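Local coordinates for protein triosephosphate isomerase (Trichomonas vaginalis, PDB 4O4V) that probably interconverts D-glyceraldehyde 3-phosphate and dihydroxyacetone phosphate in glycolysis and gluconeogenesis, working as a homodimer of TIM barrels, at residues V77-P80 with M81-F85; G234-E238 with P239-N243; A155-W158 with D159-V162; F66-N70 with G71-G75. All coordinates share one frame; numbering follows the deposited sequence. Where two conformers were deposited one is given.

Contact 1 (V77-P80 with M81-F85); sequences VTVP and MIKSF
Met81 reaches back along the first turn of helix 79-83 and lays its thioether beside Thr78. The two side chains cross at a slant: Thr78 OG1 lies 3.3 Å from Met81 CG, and the terminal CE reaches on past the hydroxyl toward Thr78 CG2. Met81 CG stands beside its own backbone N (chi1 -61°) and the chain then runs extended, which carries SD to the amide of Thr78; Thr78 N donates a weak but straight hydrogen bond, 3.6 Å, to Met81 SD. Thr78 holds the N-cap position, yet its side chain makes no capping bond; OG1 is hydrogen-bonded to Pro69 O instead. Val77 and Ile82 meet nearly at right angles, with Val77 CG1 3.9 Å from Ile82 CG1. Val79 and Lys83 run side by side in the same direction, Val79 CG1 lying 3.8 Å from Lys83 CD. The backbone closes the turn through Ile82 N to Thr78 O (3.2 Å) and Lys83 N to Val79 O (2.9 Å). At the far end Ser84 OG donates to Met81 O at 2.8 Å and is also bonded to Val17 N of the second subunit, while Met81 packs on Pro14 of that subunit. The sulfur therefore serves as a soft, weak acceptor for a backbone amide ahead of the helix, among mostly buried side chains at the dimer interface.

Contact 2 (G234-E238 with P239-N243); sequences GASLE and PGFIN
Phe241 turns back against the 3-10 turn that precedes its own helix. Its CB lies 3.4 Å from Ala235 O, and its ring carbon CD1 comes within 3.8 Å of Ser236 CA; within this stretch the benzyl group rests mainly on backbone atoms. The ring meets both groups obliquely. CG of Phe241 lies anti to the backbone N (chi1 -174°), which swings the ring alongside Ser236. The backbone adds one clear bond across the contact: Phe241 N donates to Glu238 O at 3.0 Å. This stretch links strand 229-232 of the TIM barrel to helix 240-246, by way of the 3-10 segment 234-237 that follows the barrel's eighth strand. That 3-10 segment is held by Leu237 N to Gly234 O and by Glu238 N to Ala235 O, each 3.1 Å. Pro239 follows Glu238, whose backbone is extended, and the Pro239 carbonyl oxygen accepts a 3.0 Å bond from Ile242 N. Farther out, in the conformer given, Ser236 OG is hydrogen-bonded to Gly233 O and the side chain packs on Trp10. Phe241 and Ile242 both touch Leu27 of helix 17-28, so the ring has an apolar side-chain partner beyond the turn, while Leu237 touches Leu23 of the same helix.

Contact 3 (A155-W158 with D159-V162); sequences AGKW and DDVV
Lys157 and Asp160 face each other across a tight turn that leads into strand 161-165, one of the parallel strands of the TIM barrel. Two backbone hydrogen bonds shape this turn. Asp160 N donates to Lys157 O at 2.9 Å, and Val161 N donates to Trp158 O at a longer 3.3 Å. The apolar part pairs Trp158 with Val161, whose side chains slant past one another. Val161 CG1 approaches the six-membered part of the indole obliquely, 4.1 Å from Trp158 CZ3. Beyond the turn the indole packs on Ile201 and Lys204 of helix 199-204, while Val161 touches Leu116 of helix 105-117. Charged groups take part in two ways: Asp159 OD1 forms a salt bridge with Lys204 NZ, whereas Lys157 and Asp160 stay apart. Lys157 bends at chi2 (-67°), bringing its ammonium toward Asp160, but NZ and Asp160 OD2 remain 4.1 Å from each other, beyond a salt bridge. NZ also has a weak hydrogen bond to Leu116 O. A water spans the gap between the two side chains, accepting from Lys157 NZ at 2.8 Å and probably donating to Asp160 OD2, 2.7 Å away.

Contact 4 (F66-N70 with G71-G75); sequences FTKPN and GAFTG
Phe73 and Phe66 press together at an oblique tilt, with their planes at 45° and their centroids 4.7 Å apart. Phe66 puts CE2 over one face of the Phe73 ring, toward its rim and 3.4 Å from Phe73 CG. With CG anti to its backbone N (chi1 -168°), Phe66 extends into the bend of the loop where Phe73 comes to meet it. Thr67 OG1 lies over the centre of the Phe66 ring. Around Phe73, Asn70 O sits at the edge, in the ring plane, 3.5 Å from Phe73 CE2, consistent with attraction between the carbonyl oxygen and the weakly positive C-H rim. The aliphatic start of Lys68 closes in obliquely, its CB 3.8 Å from Phe73 CE2, before the chain leads away. The backbone at Gly71 takes a conformation open mainly to glycine, and Ala72 centres an inverse gamma turn with Phe73 N weakly bonded to Gly71 O at 2.9 Å. Outward, Thr74 OG1 is hydrogen-bonded to Glu96 of the second subunit, Asn70 ND2 to Asn13 of that subunit, and Phe73 packs on its Ile100. This is the long interdigitating loop after the third barrel strand, by which triosephosphate isomerase subunits dock into one another.

Along the chain the order is contact 4, contact 1, contact 3, contact 2, all within one TIM barrel. Contacts 4 and 1 are neighbours, with centres about 11 Å apart: both belong to the connection from strand 59-62 to strand 89-92, are joined by a backbone bond between Phe66 and Val77, and touch the second subunit, so this connection contributes to the dimer interface. Contact 3 leads into strand 161-165 and contact 2 follows strand 229-232; their centres are about 28 Å apart, on opposite sides of the chain's centre, and neither touches the other subunit. Contact 2 lies about 27 Å from contact 1, centre to centre. Contacts 2 and 3 thus belong to strand-helix connections within a single barrel.

Contact 1 (V77-P80 with M81-F85)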
ATOM      1  N   VAL A  77      -2.154  -4.210   2.329  1.00  6.78           N
ATOM      2  CA  VAL A  77      -3.578  -4.390   2.622  1.00  7.43           C
ATOM      3  C   VAL A  77      -4.080  -5.579   1.837  1.00  7.73           C
ATOM      4  O   VAL A  77      -3.683  -5.794   0.694  1.00  8.31           O
ATOM      5  CB  VAL A  77      -4.373  -3.107   2.280  1.00  7.17           C
ATOM      6  CG1 VAL A  77      -5.873  -3.316   2.412  1.00  8.46           C
ATOM      7  CG2 VAL A  77      -3.905  -1.971   3.193  1.00  9.35           C
ATOM      8  N   THR A  78      -4.912  -6.400   2.469  1.00  7.23           N
ATOM      9  CA  THR A  78      -5.313  -7.679   1.893  1.00  7.49           C
ATOM     10  C   THR A  78      -6.808  -7.730   1.589  1.00  7.63           C
ATOM     11  O   THR A  78      -7.633  -6.943   2.090  1.00  8.10           O
ATOM     12  CB  THR A  78      -4.939  -8.810   2.822  1.00  8.05           C
ATOM     13  OG1 THR A  78      -5.758  -8.713   3.998  1.00  9.25           O
ATOM     14  CG2 THR A  78      -3.463  -8.784   3.187  1.00  8.78           C
ATOM     15  N   VAL A  79      -7.168  -8.697   0.750  1.00  8.01           N
ATOM     16  CA  VAL A  79      -8.549  -8.913   0.326  1.00  8.50           C
ATOM     17  C   VAL A  79      -9.535  -9.015   1.489  1.00  8.36           C
ATOM     18  O   VAL A  79     -10.546  -8.311   1.486  1.00  9.09           O
ATOM     19  CB  VAL A  79      -8.649 -10.096  -0.638  1.00  9.63           C
ATOM     20  CG1 VAL A  79     -10.106 -10.524  -0.852  1.00 10.91           C
ATOM     21  CG2 VAL A  79      -7.989  -9.747  -1.982  1.00 10.99           C
ATOM     22  N   PRO A  80      -9.268  -9.855   2.505  1.00  9.06           N
ATOM     23  CA  PRO A  80     -10.268  -9.928   3.590  1.00  9.56           C
ATOM     24  C   PRO A  80     -10.498  -8.584   4.289  1.00  8.88           C
ATOM     25  O   PRO A  80     -11.600  -8.312   4.748  1.00  9.46           O
ATOM     26  CB  PRO A  80      -9.670 -10.961   4.553  1.00 12.00           C
ATOM     27  CG  PRO A  80      -8.699 -11.783   3.693  1.00 16.09           C
ATOM     28  CD  PRO A  80      -8.205 -10.871   2.655  1.00  9.98           C
ATOM     29  N   MET A  81      -9.460  -7.758   4.402  1.00  8.26           N
ATOM     30  CA  MET A  81      -9.610  -6.477   5.095  1.00  7.91           C
ATOM     31  C   MET A  81     -10.587  -5.598   4.323  1.00  8.19           C
ATOM     32  O   MET A  81     -11.478  -4.969   4.897  1.00  8.88           O
ATOM     33  CB  MET A  81      -8.276  -5.767   5.211  1.00  8.09           C
ATOM     34  CG  MET A  81      -7.193  -6.491   5.977  1.00  7.69           C
ATOM     35  SD  MET A  81      -5.647  -5.568   5.850  1.00  7.77           S
ATOM     36  CE  MET A  81      -4.510  -6.743   6.608  1.00  8.80           C
ATOM     37  N   ILE A  82     -10.397  -5.525   3.017  1.00  7.86           N
ATOM     38  CA  ILE A  82     -11.242  -4.738   2.133  1.00  8.47           C
ATOM     39  C   ILE A  82     -12.665  -5.283   2.148  1.00  8.80           C
ATOM     40  O   ILE A  82     -13.631  -4.523   2.281  1.00  8.71           O
ATOM     41  CB  ILE A  82     -10.623  -4.733   0.727  1.00  9.24           C
ATOM     42  CG1 ILE A  82      -9.279  -3.977   0.732  1.00  9.48           C
ATOM     43  CG2 ILE A  82     -11.574  -4.149  -0.306  1.00 11.60           C
ATOM     44  CD1 ILE A  82      -8.387  -4.391  -0.423  1.00 12.43           C
ATOM     45  N   LYS A  83     -12.809  -6.590   2.035  1.00  8.51           N
ATOM     46  CA  LYS A  83     -14.128  -7.207   2.039  1.00  9.19           C
ATOM     47  C   LYS A  83     -14.848  -6.965   3.356  1.00  9.10           C
ATOM     48  O   LYS A  83     -16.088  -6.933   3.379  1.00 10.88           O
ATOM     49  CB  LYS A  83     -14.032  -8.698   1.770  1.00 10.86           C
ATOM     50  CG  LYS A  83     -13.612  -9.057   0.367  1.00 12.38           C
ATOM     51  CD  LYS A  83     -13.720 -10.547   0.160  1.00 20.28           C
ATOM     52  CE  LYS A  83     -15.196 -10.990   0.027  1.00 27.33           C
ATOM     53  NZ  LYS A  83     -15.903 -10.429  -1.153  1.00 36.68           N
ATOM     54  N   SER A  84     -14.130  -6.784   4.457  1.00  8.77           N
ATOM     55  CA  SER A  84     -14.784  -6.620   5.747  1.00  9.95           C
ATOM     56  C   SER A  84     -15.520  -5.292   5.846  1.00 10.52           C
ATOM     57  O   SER A  84     -16.374  -5.131   6.730  1.00 12.69           O
ATOM     58  CB  SER A  84     -13.779  -6.794   6.901  1.00 10.17           C
ATOM     59  OG  SER A  84     -12.961  -5.645   7.148  1.00 10.52           O
ATOM     60  N   PHE A  85     -15.238  -4.347   4.959  1.00  9.82           N
ATOM     61  CA  PHE A  85     -16.007  -3.111   4.843  1.00 10.68           C
ATOM     62  C   PHE A  85     -17.145  -3.231   3.835  1.00 12.06           C
ATOM     63  O   PHE A  85     -17.911  -2.289   3.688  1.00 14.37           O
ATOM     64  CB  PHE A  85     -15.098  -1.937   4.454  1.00 11.21           C
ATOM     65  CG  PHE A  85     -14.168  -1.521   5.547  1.00  9.99           C
ATOM     66  CD1 PHE A  85     -14.546  -0.575   6.474  1.00 11.58           C
ATOM     67  CD2 PHE A  85     -12.925  -2.108   5.685  1.00 11.38           C
ATOM     68  CE1 PHE A  85     -13.678  -0.201   7.503  1.00 11.71           C
ATOM     69  CE2 PHE A  85     -12.067  -1.740   6.691  1.00 10.82           C
ATOM     70  CZ  PHE A  85     -12.438  -0.794   7.603  1.00 11.44           C
TER

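Contact 2 (G234-E238 with P239-N243)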
ATOM      1  N   GLY A 234      -7.393  11.448 -14.154  1.00 10.23           N
ATOM      2  CA  GLY A 234      -7.590  12.714 -13.489  1.00 11.03           C
ATOM      3  C   GLY A 234      -8.996  13.274 -13.515  1.00  9.22           C
ATOM      4  O   GLY A 234      -9.398  13.939 -12.570  1.00 10.25           O
ATOM      5  N   ALA A 235      -9.756  13.027 -14.579  1.00  9.51           N
ATOM      6  CA  ALA A 235     -11.127  13.508 -14.621  1.00  9.57           C
ATOM      7  C   ALA A 235     -12.019  12.899 -13.538  1.00  8.99           C
ATOM      8  O   ALA A 235     -13.090  13.414 -13.264  1.00 10.59           O
ATOM      9  CB  ALA A 235     -11.729  13.360 -15.991  1.00 10.66           C
ATOM     10  N   SER A 236     -11.588  11.780 -12.961  0.55  8.62           N
ATOM     11  CA  SER A 236     -12.266  11.144 -11.825  0.55  8.75           C
ATOM     12  C   SER A 236     -12.496  12.094 -10.658  0.55  9.03           C
ATOM     13  O   SER A 236     -13.470  11.967  -9.921  0.55 10.20           O
ATOM     14  CB  SER A 236     -11.501   9.899 -11.319  0.55  8.17           C
ATOM     15  OG  SER A 236     -11.268   8.950 -12.337  0.55 10.53           O
ATOM     16  N   LEU A 237     -11.580  13.041 -10.484  1.00  8.91           N
ATOM     17  CA  LEU A 237     -11.544  13.955  -9.358  1.00  9.92           C
ATOM     18  C   LEU A 237     -12.315  15.233  -9.667  1.00 11.39           C
ATOM     19  O   LEU A 237     -12.315  16.160  -8.862  1.00 13.16           O
ATOM     20  CB  LEU A 237     -10.078  14.330  -9.057  1.00 10.40           C
ATOM     21  CG  LEU A 237      -9.156  13.146  -8.745  1.00 10.58           C
ATOM     22  CD1 LEU A 237      -7.708  13.591  -8.647  1.00 12.45           C
ATOM     23  CD2 LEU A 237      -9.575  12.474  -7.453  1.00 12.62           C
ATOM     24  N   GLU A 238     -13.007  15.270 -10.800  1.00 10.93           N
ATOM     25  CA  GLU A 238     -13.580  16.521 -11.331  1.00 12.80           C
ATOM     26  C   GLU A 238     -15.043  16.315 -11.706  1.00 12.23           C
ATOM     27  O   GLU A 238     -15.462  15.195 -11.934  1.00 11.58           O
ATOM     28  CB  GLU A 238     -12.821  16.942 -12.600  1.00 14.96           C
ATOM     29  CG  GLU A 238     -11.320  17.153 -12.418  1.00 18.85           C
ATOM     30  CD  GLU A 238     -10.568  17.448 -13.712  1.00 25.04           C
ATOM     31  OE1 GLU A 238     -10.948  16.956 -14.801  1.00 27.20           O
ATOM     32  OE2 GLU A 238      -9.557  18.187 -13.627  1.00 31.63           O
ATOM     33  N   PRO A 239     -15.817  17.404 -11.836  1.00 13.24           N
ATOM     34  CA  PRO A 239     -17.209  17.225 -12.270  1.00 14.07           C
ATOM     35  C   PRO A 239     -17.344  16.547 -13.638  1.00 13.84           C
ATOM     36  O   PRO A 239     -18.361  15.887 -13.915  1.00 13.99           O
ATOM     37  CB  PRO A 239     -17.768  18.656 -12.291  1.00 18.28           C
ATOM     38  CG  PRO A 239     -16.901  19.417 -11.355  1.00 21.10           C
ATOM     39  CD  PRO A 239     -15.527  18.788 -11.417  1.00 15.35           C
ATOM     40  N   GLY A 240     -16.321  16.653 -14.476  1.00 11.85           N
ATOM     41  CA  GLY A 240     -16.338  16.015 -15.786  1.00 12.43           C
ATOM     42  C   GLY A 240     -16.439  14.490 -15.731  1.00 11.40           C
ATOM     43  O   GLY A 240     -16.773  13.861 -16.757  1.00 11.58           O
ATOM     44  N   PHE A 241     -16.160  13.873 -14.580  1.00 10.41           N
ATOM     45  CA  PHE A 241     -16.397  12.453 -14.437  1.00  9.35           C
ATOM     46  C   PHE A 241     -17.825  12.104 -14.834  1.00  8.97           C
ATOM     47  O   PHE A 241     -18.069  11.062 -15.443  1.00  9.13           O
ATOM     48  CB  PHE A 241     -16.125  12.012 -12.989  1.00  9.26           C
ATOM     49  CG  PHE A 241     -16.214  10.535 -12.770  1.00  8.49           C
ATOM     50  CD1 PHE A 241     -15.353   9.668 -13.453  1.00  8.99           C
ATOM     51  CD2 PHE A 241     -17.182   9.981 -11.927  1.00  8.85           C
ATOM     52  CE1 PHE A 241     -15.424   8.302 -13.276  1.00  8.17           C
ATOM     53  CE2 PHE A 241     -17.241   8.610 -11.734  1.00  9.56           C
ATOM     54  CZ  PHE A 241     -16.380   7.761 -12.405  1.00  8.84           C
ATOM     55  N   ILE A 242     -18.789  12.965 -14.522  1.00  9.67           N
ATOM     56  CA  ILE A 242     -20.190  12.650 -14.799  1.00 10.28           C
ATOM     57  C   ILE A 242     -20.442  12.626 -16.314  1.00  9.61           C
ATOM     58  O   ILE A 242     -21.213  11.817 -16.805  1.00  9.45           O
ATOM     59  CB  ILE A 242     -21.134  13.619 -14.034  1.00 11.69           C
ATOM     60  CG1 ILE A 242     -20.734  13.630 -12.542  1.00 13.92           C
ATOM     61  CG2 ILE A 242     -22.572  13.229 -14.288  1.00 11.66           C
ATOM     62  CD1 ILE A 242     -20.624  12.247 -11.893  1.00 15.11           C
ATOM     63  N   ASN A 243     -19.825  13.548 -17.055  1.00  9.09           N
ATOM     64  CA  ASN A 243     -19.914  13.510 -18.502  1.00  9.65           C
ATOM     65  C   ASN A 243     -19.430  12.189 -19.038  1.00  9.04           C
ATOM     66  O   ASN A 243     -20.011  11.624 -19.960  1.00  9.89           O
ATOM     67  CB  ASN A 243     -19.084  14.626 -19.134  1.00 11.79           C
ATOM     68  CG  ASN A 243     -19.559  15.973 -18.754  1.00 15.37           C
ATOM     69  OD1 ASN A 243     -19.288  16.454 -17.653  1.00 17.53           O
ATOM     70  ND2 ASN A 243     -20.274  16.620 -19.659  1.00 21.94           N
TER

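Contact 3 (A155-W158 with D159-V162)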
ATOM      1  N   ALA A 155     -12.158 -21.176 -12.517  1.00 15.16           N
ATOM      2  CA  ALA A 155     -13.331 -21.684 -13.205  1.00 15.76           C
ATOM      3  C   ALA A 155     -14.557 -20.923 -12.730  1.00 15.42           C
ATOM      4  O   ALA A 155     -14.791 -20.766 -11.526  1.00 17.56           O
ATOM      5  CB  ALA A 155     -13.497 -23.179 -12.928  1.00 19.38           C
ATOM      6  N   GLY A 156     -15.329 -20.404 -13.672  1.00 16.56           N
ATOM      7  CA  GLY A 156     -16.565 -19.739 -13.297  1.00 15.64           C
ATOM      8  C   GLY A 156     -16.469 -18.277 -12.903  1.00 17.06           C
ATOM      9  O   GLY A 156     -17.479 -17.714 -12.482  1.00 20.18           O
ATOM     10  N   LYS A 157     -15.293 -17.660 -13.020  1.00 12.98           N
ATOM     11  CA  LYS A 157     -15.089 -16.313 -12.511  1.00 12.45           C
ATOM     12  C   LYS A 157     -14.982 -15.229 -13.574  1.00 13.34           C
ATOM     13  O   LYS A 157     -14.748 -14.071 -13.224  1.00 11.88           O
ATOM     14  CB  LYS A 157     -13.842 -16.288 -11.620  1.00 12.71           C
ATOM     15  CG  LYS A 157     -13.995 -16.985 -10.293  1.00 15.84           C
ATOM     16  CD  LYS A 157     -14.959 -16.260  -9.407  1.00 17.16           C
ATOM     17  CE  LYS A 157     -14.996 -16.856  -8.023  1.00 18.65           C
ATOM     18  NZ  LYS A 157     -15.752 -15.973  -7.106  1.00 19.72           N
ATOM     19  N   TRP A 158     -15.217 -15.551 -14.853  1.00 12.91           N
ATOM     20  CA  TRP A 158     -15.068 -14.512 -15.869  1.00 12.78           C
ATOM     21  C   TRP A 158     -16.116 -13.402 -15.781  1.00 11.30           C
ATOM     22  O   TRP A 158     -15.884 -12.304 -16.264  1.00 12.01           O
ATOM     23  CB  TRP A 158     -15.030 -15.100 -17.275  1.00 14.51           C
ATOM     24  CG  TRP A 158     -13.679 -15.683 -17.633  1.00 13.63           C
ATOM     25  CD1 TRP A 158     -13.315 -17.011 -17.585  1.00 15.53           C
ATOM     26  CD2 TRP A 158     -12.554 -14.968 -18.110  1.00 13.33           C
ATOM     27  NE1 TRP A 158     -12.002 -17.134 -17.998  1.00 15.74           N
ATOM     28  CE2 TRP A 158     -11.520 -15.903 -18.331  1.00 14.35           C
ATOM     29  CE3 TRP A 158     -12.315 -13.626 -18.383  1.00 13.48           C
ATOM     30  CZ2 TRP A 158     -10.279 -15.531 -18.805  1.00 14.88           C
ATOM     31  CZ3 TRP A 158     -11.092 -13.260 -18.851  1.00 13.87           C
ATOM     32  CH2 TRP A 158     -10.079 -14.223 -19.080  1.00 15.52           C
ATOM     33  N   ASP A 159     -17.250 -13.672 -15.156  1.00 11.87           N
ATOM     34  CA  ASP A 159     -18.254 -12.649 -14.890  1.00 12.50           C
ATOM     35  C   ASP A 159     -17.730 -11.549 -13.989  1.00 12.08           C
ATOM     36  O   ASP A 159     -18.287 -10.459 -13.989  1.00 14.13           O
ATOM     37  CB  ASP A 159     -19.525 -13.233 -14.222  1.00 16.04           C
ATOM     38  CG  ASP A 159     -20.348 -14.110 -15.127  1.00 21.96           C
ATOM     39  OD1 ASP A 159     -20.326 -13.944 -16.354  1.00 22.07           O
ATOM     40  OD2 ASP A 159     -21.070 -14.961 -14.573  1.00 28.64           O
ATOM     41  N   ASP A 160     -16.641 -11.814 -13.269  1.00 10.28           N
ATOM     42  CA  ASP A 160     -16.065 -10.906 -12.278  1.00  9.73           C
ATOM     43  C   ASP A 160     -14.760 -10.267 -12.737  1.00  9.40           C
ATOM     44  O   ASP A 160     -14.046  -9.695 -11.919  1.00  9.93           O
ATOM     45  CB  ASP A 160     -15.889 -11.690 -10.987  1.00 11.81           C
ATOM     46  CG  ASP A 160     -17.208 -12.012 -10.313  1.00 13.98           C
ATOM     47  OD1 ASP A 160     -18.272 -11.493 -10.700  1.00 16.19           O
ATOM     48  OD2 ASP A 160     -17.161 -12.805  -9.363  1.00 18.35           O
ATOM     49  N   VAL A 161     -14.482 -10.320 -14.034  1.00  9.54           N
ATOM     50  CA  VAL A 161     -13.297  -9.748 -14.633  1.00  8.82           C
ATOM     51  C   VAL A 161     -13.658  -8.652 -15.615  1.00  8.24           C
ATOM     52  O   VAL A 161     -14.489  -8.862 -16.499  1.00  9.02           O
ATOM     53  CB  VAL A 161     -12.472 -10.828 -15.369  1.00 10.14           C
ATOM     54  CG1 VAL A 161     -11.266 -10.257 -16.100  1.00 11.12           C
ATOM     55  CG2 VAL A 161     -12.032 -11.905 -14.404  1.00 11.49           C
ATOM     56  N   VAL A 162     -13.009  -7.502 -15.476  1.00  7.96           N
ATOM     57  CA  VAL A 162     -13.020  -6.421 -16.452  1.00  6.74           C
ATOM     58  C   VAL A 162     -11.565  -6.169 -16.833  1.00  6.95           C
ATOM     59  O   VAL A 162     -10.696  -6.252 -15.952  1.00  7.90           O
ATOM     60  CB  VAL A 162     -13.663  -5.158 -15.825  1.00  7.99           C
ATOM     61  CG1 VAL A 162     -13.523  -3.936 -16.703  1.00  9.51           C
ATOM     62  CG2 VAL A 162     -15.131  -5.423 -15.485  1.00  8.97           C
TER
HETATM   63  O   HOH W   1     -15.327 -13.185  -7.409  1.00 18.36           O

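Contact 4 (F66-N70 with G71-G75)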
ATOM      1  N   PHE A  66      -2.806  -7.237  -1.917  1.00  8.83           N
ATOM      2  CA  PHE A  66      -1.695  -8.180  -1.863  1.00  8.45           C
ATOM      3  C   PHE A  66      -2.160  -9.602  -2.253  1.00  8.34           C
ATOM      4  O   PHE A  66      -3.301  -9.810  -2.604  1.00  9.57           O
ATOM      5  CB  PHE A  66      -1.046  -8.106  -0.460  1.00  8.84           C
ATOM      6  CG  PHE A  66       0.270  -8.804  -0.354  1.00  9.12           C
ATOM      7  CD1 PHE A  66       1.351  -8.459  -1.144  1.00  9.99           C
ATOM      8  CD2 PHE A  66       0.444  -9.837   0.567  1.00  9.33           C
ATOM      9  CE1 PHE A  66       2.549  -9.111  -1.030  1.00 10.29           C
ATOM     10  CE2 PHE A  66       1.639 -10.484   0.667  1.00  9.99           C
ATOM     11  CZ  PHE A  66       2.680 -10.145  -0.115  1.00 10.56           C
ATOM     12  N   THR A  67      -1.242 -10.570  -2.239  1.00  9.85           N
ATOM     13  CA  THR A  67      -1.497 -11.941  -2.704  1.00  9.48           C
ATOM     14  C   THR A  67      -1.948 -12.915  -1.622  1.00 10.31           C
ATOM     15  O   THR A  67      -2.280 -14.055  -1.930  1.00 11.73           O
ATOM     16  CB  THR A  67      -0.221 -12.517  -3.278  1.00 10.63           C
ATOM     17  OG1 THR A  67       0.808 -12.284  -2.320  1.00 11.50           O
ATOM     18  CG2 THR A  67       0.143 -11.894  -4.634  1.00 11.68           C
ATOM     19  N   LYS A  68      -1.938 -12.498  -0.368  1.00  9.96           N
ATOM     20  CA  LYS A  68      -2.200 -13.373   0.769  1.00 10.89           C
ATOM     21  C   LYS A  68      -3.319 -12.812   1.638  1.00 10.25           C
ATOM     22  O   LYS A  68      -3.573 -11.608   1.586  1.00 10.42           O
ATOM     23  CB  LYS A  68      -0.915 -13.479   1.608  1.00 12.40           C
ATOM     24  CG  LYS A  68       0.300 -14.014   0.851  1.00 15.82           C
ATOM     25  CD  LYS A  68       0.177 -15.470   0.458  1.00 20.80           C
ATOM     26  CE  LYS A  68       1.487 -15.959  -0.159  1.00 27.13           C
ATOM     27  NZ  LYS A  68       1.446 -17.390  -0.542  1.00 35.43           N
ATOM     28  N   PRO A  69      -3.939 -13.631   2.500  1.00 11.06           N
ATOM     29  CA  PRO A  69      -5.051 -13.122   3.330  1.00 10.63           C
ATOM     30  C   PRO A  69      -4.644 -12.172   4.445  1.00  9.73           C
ATOM     31  O   PRO A  69      -5.431 -11.318   4.846  1.00 10.01           O
ATOM     32  CB  PRO A  69      -5.679 -14.390   3.918  1.00 12.67           C
ATOM     33  CG  PRO A  69      -4.592 -15.384   3.852  1.00 15.22           C
ATOM     34  CD  PRO A  69      -3.802 -15.088   2.604  1.00 11.64           C
ATOM     35  N   ASN A  70      -3.424 -12.343   4.954  1.00  9.52           N
ATOM     36  CA  ASN A  70      -2.904 -11.662   6.129  1.00  9.10           C
ATOM     37  C   ASN A  70      -1.525 -12.189   6.360  1.00 10.43           C
ATOM     38  O   ASN A  70      -1.138 -13.198   5.750  1.00 12.72           O
ATOM     39  CB  ASN A  70      -3.771 -11.895   7.397  1.00 10.28           C
ATOM     40  CG  ASN A  70      -3.771 -13.301   7.876  1.00 12.24           C
ATOM     41  OD1 ASN A  70      -4.255 -14.190   7.198  1.00 15.49           O
ATOM     42  ND2 ASN A  70      -3.259 -13.516   9.067  1.00 15.41           N
ATOM     43  N   GLY A  71      -0.780 -11.566   7.247  1.00  9.24           N
ATOM     44  CA  GLY A  71       0.486 -12.089   7.721  1.00  9.13           C
ATOM     45  C   GLY A  71       1.587 -11.078   7.769  1.00  9.12           C
ATOM     46  O   GLY A  71       1.351  -9.875   7.925  1.00  8.66           O
ATOM     47  N   ALA A  72       2.813 -11.564   7.622  1.00  9.41           N
ATOM     48  CA  ALA A  72       4.025 -10.787   7.878  1.00  9.09           C
ATOM     49  C   ALA A  72       4.426 -10.010   6.625  1.00  9.14           C
ATOM     50  O   ALA A  72       5.465 -10.259   5.986  1.00  9.70           O
ATOM     51  CB  ALA A  72       5.127 -11.711   8.349  1.00 12.11           C
ATOM     52  N   PHE A  73       3.561  -9.056   6.298  1.00  7.85           N
ATOM     53  CA  PHE A  73       3.668  -8.247   5.074  1.00  7.40           C
ATOM     54  C   PHE A  73       3.434  -6.781   5.422  1.00  7.30           C
ATOM     55  O   PHE A  73       2.466  -6.175   4.999  1.00  7.82           O
ATOM     56  CB  PHE A  73       2.695  -8.756   4.018  1.00  8.18           C
ATOM     57  CG  PHE A  73       2.796 -10.258   3.803  1.00  9.30           C
ATOM     58  CD1 PHE A  73       3.938 -10.819   3.271  1.00  9.99           C
ATOM     59  CD2 PHE A  73       1.766 -11.107   4.202  1.00 10.70           C
ATOM     60  CE1 PHE A  73       4.043 -12.210   3.120  1.00 13.28           C
ATOM     61  CE2 PHE A  73       1.881 -12.492   4.033  1.00 12.18           C
ATOM     62  CZ  PHE A  73       3.012 -13.013   3.513  1.00 13.52           C
ATOM     63  N   THR A  74       4.341  -6.233   6.215  1.00  6.91           N
ATOM     64  CA  THR A  74       4.209  -4.871   6.688  1.00  6.70           C
ATOM     65  C   THR A  74       3.932  -3.916   5.544  1.00  7.14           C
ATOM     66  O   THR A  74       4.619  -3.948   4.520  1.00  7.76           O
ATOM     67  CB  THR A  74       5.485  -4.471   7.462  1.00  7.51           C
ATOM     68  OG1 THR A  74       5.583  -5.282   8.645  1.00  8.05           O
ATOM     69  CG2 THR A  74       5.475  -3.009   7.903  1.00  8.05           C
ATOM     70  N   GLY A  75       2.911  -3.084   5.709  1.00  6.59           N
ATOM     71  CA  GLY A  75       2.518  -2.093   4.718  1.00  7.15           C
ATOM     72  C   GLY A  75       1.455  -2.540   3.737  1.00  6.99           C
ATOM     73  O   GLY A  75       0.871  -1.679   3.070  1.00  8.34           O
TER